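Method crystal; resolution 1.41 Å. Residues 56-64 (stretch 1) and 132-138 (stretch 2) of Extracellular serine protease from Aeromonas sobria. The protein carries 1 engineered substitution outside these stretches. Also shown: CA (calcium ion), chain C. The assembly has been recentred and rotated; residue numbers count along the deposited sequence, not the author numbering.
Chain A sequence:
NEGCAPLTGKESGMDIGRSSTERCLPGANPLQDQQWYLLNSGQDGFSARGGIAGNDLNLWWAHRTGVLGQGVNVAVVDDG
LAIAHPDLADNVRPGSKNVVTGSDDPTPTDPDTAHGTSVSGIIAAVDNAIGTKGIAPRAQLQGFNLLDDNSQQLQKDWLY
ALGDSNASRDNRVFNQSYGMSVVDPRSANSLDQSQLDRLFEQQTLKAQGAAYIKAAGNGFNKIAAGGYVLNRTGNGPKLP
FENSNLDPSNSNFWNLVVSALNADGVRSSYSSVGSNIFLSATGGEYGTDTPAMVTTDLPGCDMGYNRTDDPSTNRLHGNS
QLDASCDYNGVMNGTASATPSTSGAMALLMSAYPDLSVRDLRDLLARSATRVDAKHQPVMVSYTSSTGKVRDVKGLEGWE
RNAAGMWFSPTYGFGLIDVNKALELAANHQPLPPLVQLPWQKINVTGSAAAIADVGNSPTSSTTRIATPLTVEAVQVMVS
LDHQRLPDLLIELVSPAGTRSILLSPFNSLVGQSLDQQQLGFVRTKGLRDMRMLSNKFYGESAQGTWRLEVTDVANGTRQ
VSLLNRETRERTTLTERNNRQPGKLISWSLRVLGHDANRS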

# COMPACT_ATOMS: atom_id res chain seq x y z
N ASP A 56 -0.30 -20.80 1.72
CA ASP A 56 0.17 -20.21 2.97
C ASP A 56 1.53 -19.56 2.69
O ASP A 56 1.94 -19.46 1.54
CB ASP A 56 0.26 -21.30 4.05
CG ASP A 56 1.03 -22.53 3.60
OD1 ASP A 56 2.11 -22.36 2.98
OD2 ASP A 56 0.58 -23.66 3.87
N LEU A 57 2.23 -19.16 3.75
CA LEU A 57 3.52 -18.49 3.57
C LEU A 57 4.71 -19.44 3.41
O LEU A 57 5.86 -19.00 3.30
CB LEU A 57 3.77 -17.51 4.72
CG LEU A 57 2.72 -16.41 4.84
CD1 LEU A 57 2.87 -15.69 6.17
CD2 LEU A 57 2.80 -15.42 3.67
N ASN A 58 4.42 -20.75 3.41
CA ASN A 58 5.44 -21.82 3.35
C ASN A 58 6.64 -21.50 4.22
O ASN A 58 7.77 -21.37 3.74
CB ASN A 58 5.85 -22.18 1.91
CG ASN A 58 6.45 -23.58 1.82
OD1 ASN A 58 5.97 -24.51 2.47
ND2 ASN A 58 7.50 -23.73 1.04
N LEU A 59 6.37 -21.37 5.51
CA LEU A 59 7.39 -20.95 6.48
C LEU A 59 7.72 -22.05 7.48
O LEU A 59 8.49 -21.82 8.42
CB LEU A 59 6.96 -19.67 7.21
CG LEU A 59 5.58 -19.65 7.89
CD1 LEU A 59 5.46 -20.66 9.02
CD2 LEU A 59 5.30 -18.24 8.39
N TRP A 60 7.16 -23.24 7.28
CA TRP A 60 7.33 -24.32 8.26
C TRP A 60 8.80 -24.69 8.53
O TRP A 60 9.16 -25.03 9.65
CB TRP A 60 6.51 -25.54 7.86
CG TRP A 60 6.91 -26.18 6.57
CD1 TRP A 60 6.36 -25.96 5.34
CD2 TRP A 60 7.94 -27.16 6.39
NE1 TRP A 60 6.99 -26.74 4.40
CE2 TRP A 60 7.97 -27.48 5.01
CE3 TRP A 60 8.85 -27.78 7.25
CZ2 TRP A 60 8.86 -28.42 4.49
CZ3 TRP A 60 9.75 -28.71 6.72
CH2 TRP A 60 9.75 -29.01 5.35
N TRP A 61 9.65 -24.62 7.51
CA TRP A 61 11.05 -24.99 7.65
C TRP A 61 11.80 -23.92 8.42
O TRP A 61 12.68 -24.23 9.21
CB TRP A 61 11.67 -25.29 6.29
CG TRP A 61 13.10 -25.75 6.31
CD1 TRP A 61 13.55 -27.05 6.31
CD2 TRP A 61 14.27 -24.92 6.29
NE1 TRP A 61 14.93 -27.06 6.30
CE2 TRP A 61 15.39 -25.78 6.28
CE3 TRP A 61 14.47 -23.53 6.28
CZ2 TRP A 61 16.71 -25.29 6.27
CZ3 TRP A 61 15.77 -23.04 6.26
CH2 TRP A 61 16.87 -23.92 6.25
N ALA A 62 11.45 -22.65 8.21
CA ALA A 62 11.97 -21.59 9.08
C ALA A 62 11.64 -21.90 10.55
O ALA A 62 12.52 -21.89 11.41
CB ALA A 62 11.45 -20.23 8.68
N HIS A 63 10.38 -22.20 10.83
CA HIS A 63 9.97 -22.48 12.19
C HIS A 63 10.65 -23.72 12.76
O HIS A 63 11.07 -23.70 13.91
CB HIS A 63 8.45 -22.57 12.29
CG HIS A 63 7.78 -21.24 12.33
ND1 HIS A 63 6.58 -21.03 12.98
CD2 HIS A 63 8.14 -20.03 11.82
CE1 HIS A 63 6.23 -19.76 12.87
NE2 HIS A 63 7.16 -19.14 12.16
N ARG A 64 10.80 -24.78 11.96
CA ARG A 64 11.43 -26.01 12.43
C ARG A 64 12.94 -25.87 12.59
O ARG A 64 13.55 -26.71 13.23
CB ARG A 64 11.11 -27.19 11.51
CG ARG A 64 9.66 -27.65 11.55
CD ARG A 64 9.47 -28.99 10.87
NE ARG A 64 9.99 -30.08 11.69
CZ ARG A 64 10.09 -31.35 11.30
NH1 ARG A 64 9.69 -31.73 10.09
NH2 ARG A 64 10.59 -32.25 12.14
CA CA C . 0.91 -17.45 21.74
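Stretch 2 (132-138) TKGIAPR

How does the second stretch run past the first? Residues 132-138 form no regular helix or strand; they pass as an irregular segment, extended from Thr 132 to Gly 134, then turned at Ile 135 (phi/psi -59/-42°), Pro 137 (-74/0°) and Arg 138 (-110/2°). Stretch 1 starts as a loop and turns into a helix at Trp 60, with Leu 59 at the N-cap position and the first turn held by His 63 N to Leu 59 O at 3.1 Å and Arg 64 N to Trp 60 O at 2.8 Å. End to end, the two CA paths advance obliquely in the same general sense. The closest CA atoms across the stretches, those of Leu 59 and Ile 135, are 8.0 Å apart; side chains of stretch 1 fill the gap, meeting both side chains and backbone carbonyls of stretch 2. With one segment lacking regular structure, no crossing angle describes the pair.

What polar contact ties the two together? The answer is His 63, whose CA-to-CB bond points toward stretch 2 and whose ring reaches the opposing backbone. His 63 NE2 donates a hydrogen bond to Ile 135 O at 2.8 Å, and the N-H...O angle of 165° makes it nearly straight. The carbonyl lies near the ring plane, where an N-H can point directly at it. Gly 134 O also lies at the ring edge, 3.6 Å from His 63 CE1. Pro 137 comes less close, its CD 4.3 Å from His 63 NE2.

How does Lys 133 join this arrangement? All four of its chi angles are t, and the fully extended chain carries its amino group to the other nitrogen of the imidazole, with Lys 133 NZ 2.9 Å from His 63 ND1. A water also bridges the two residues: it accepts a hydrogen bond from Lys 133 NZ at 2.7 Å and donates one to His 63 O at 2.9 Å, connecting the lysine to the backbone of the helix. Next to Lys 133 in sequence, Thr 132 does not touch stretch 1; its O binds the calcium ion CA at 2.4 Å, alongside ligands from elsewhere in the structure.

Where do the apolar side chains meet? Ile 135 supplies this part of the contact from stretch 2, although its CA-to-CB bond points sideways. Its CD1 packs 3.5 Å from Leu 57 CD1, while its CG2 lies 3.7 Å from Leu 59 CD2. Both leucines direct their CA-to-CB bonds toward stretch 2, and all three residues are buried. Ile 135 thus serves twice, its carbonyl receiving the histidine and its side chain meeting the leucines, in a compact contact that buries 249 Å² over both sides.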

# COMPACT_ATOMS: atom_id res chain seq x y z
N THR A 132 -2.20 -17.55 19.72
CA THR A 132 -1.66 -17.85 18.39
C THR A 132 -0.14 -17.83 18.41
O THR A 132 0.50 -17.54 19.43
CB THR A 132 -2.15 -16.80 17.38
OG1 THR A 132 -1.83 -15.49 17.88
CG2 THR A 132 -3.66 -16.91 17.13
N LYS A 133 0.44 -18.16 17.25
CA LYS A 133 1.88 -18.08 17.05
C LYS A 133 2.15 -17.06 15.95
O LYS A 133 1.61 -17.18 14.86
CB LYS A 133 2.45 -19.44 16.65
CG LYS A 133 3.98 -19.52 16.68
CD LYS A 133 4.48 -20.86 16.11
CE LYS A 133 5.97 -21.04 16.33
NZ LYS A 133 6.51 -22.25 15.63
N GLY A 134 2.97 -16.06 16.23
CA GLY A 134 3.35 -15.11 15.19
C GLY A 134 4.12 -15.76 14.05
O GLY A 134 4.73 -16.83 14.22
N ILE A 135 4.09 -15.12 12.89
CA ILE A 135 4.96 -15.53 11.79
C ILE A 135 6.43 -15.45 12.23
O ILE A 135 7.23 -16.34 11.93
CB ILE A 135 4.73 -14.61 10.59
CG1 ILE A 135 3.37 -14.90 9.97
CG2 ILE A 135 5.82 -14.76 9.53
CD1 ILE A 135 2.90 -13.77 9.05
N ALA A 136 6.75 -14.37 12.95
CA ALA A 136 8.10 -14.08 13.43
C ALA A 136 7.97 -13.82 14.94
O ALA A 136 8.06 -12.67 15.40
CB ALA A 136 8.66 -12.86 12.70
N PRO A 137 7.75 -14.90 15.72
CA PRO A 137 7.36 -14.75 17.12
C PRO A 137 8.48 -14.28 18.05
O PRO A 137 8.24 -14.11 19.25
CB PRO A 137 6.87 -16.14 17.50
CG PRO A 137 7.64 -17.05 16.63
CD PRO A 137 7.83 -16.32 15.32
N ARG A 138 9.67 -14.06 17.51
CA ARG A 138 10.74 -13.47 18.31
C ARG A 138 11.08 -12.04 17.89
O ARG A 138 11.99 -11.41 18.45
CB ARG A 138 11.98 -14.37 18.33
CG ARG A 138 11.75 -15.73 18.99
CD ARG A 138 13.05 -16.52 19.14
NE ARG A 138 13.99 -15.82 20.01
CZ ARG A 138 15.31 -16.01 20.02
NH1 ARG A 138 15.89 -16.87 19.20
NH2 ARG A 138 16.05 -15.30 20.85
O HOH W 1 9.18 -22.81 15.91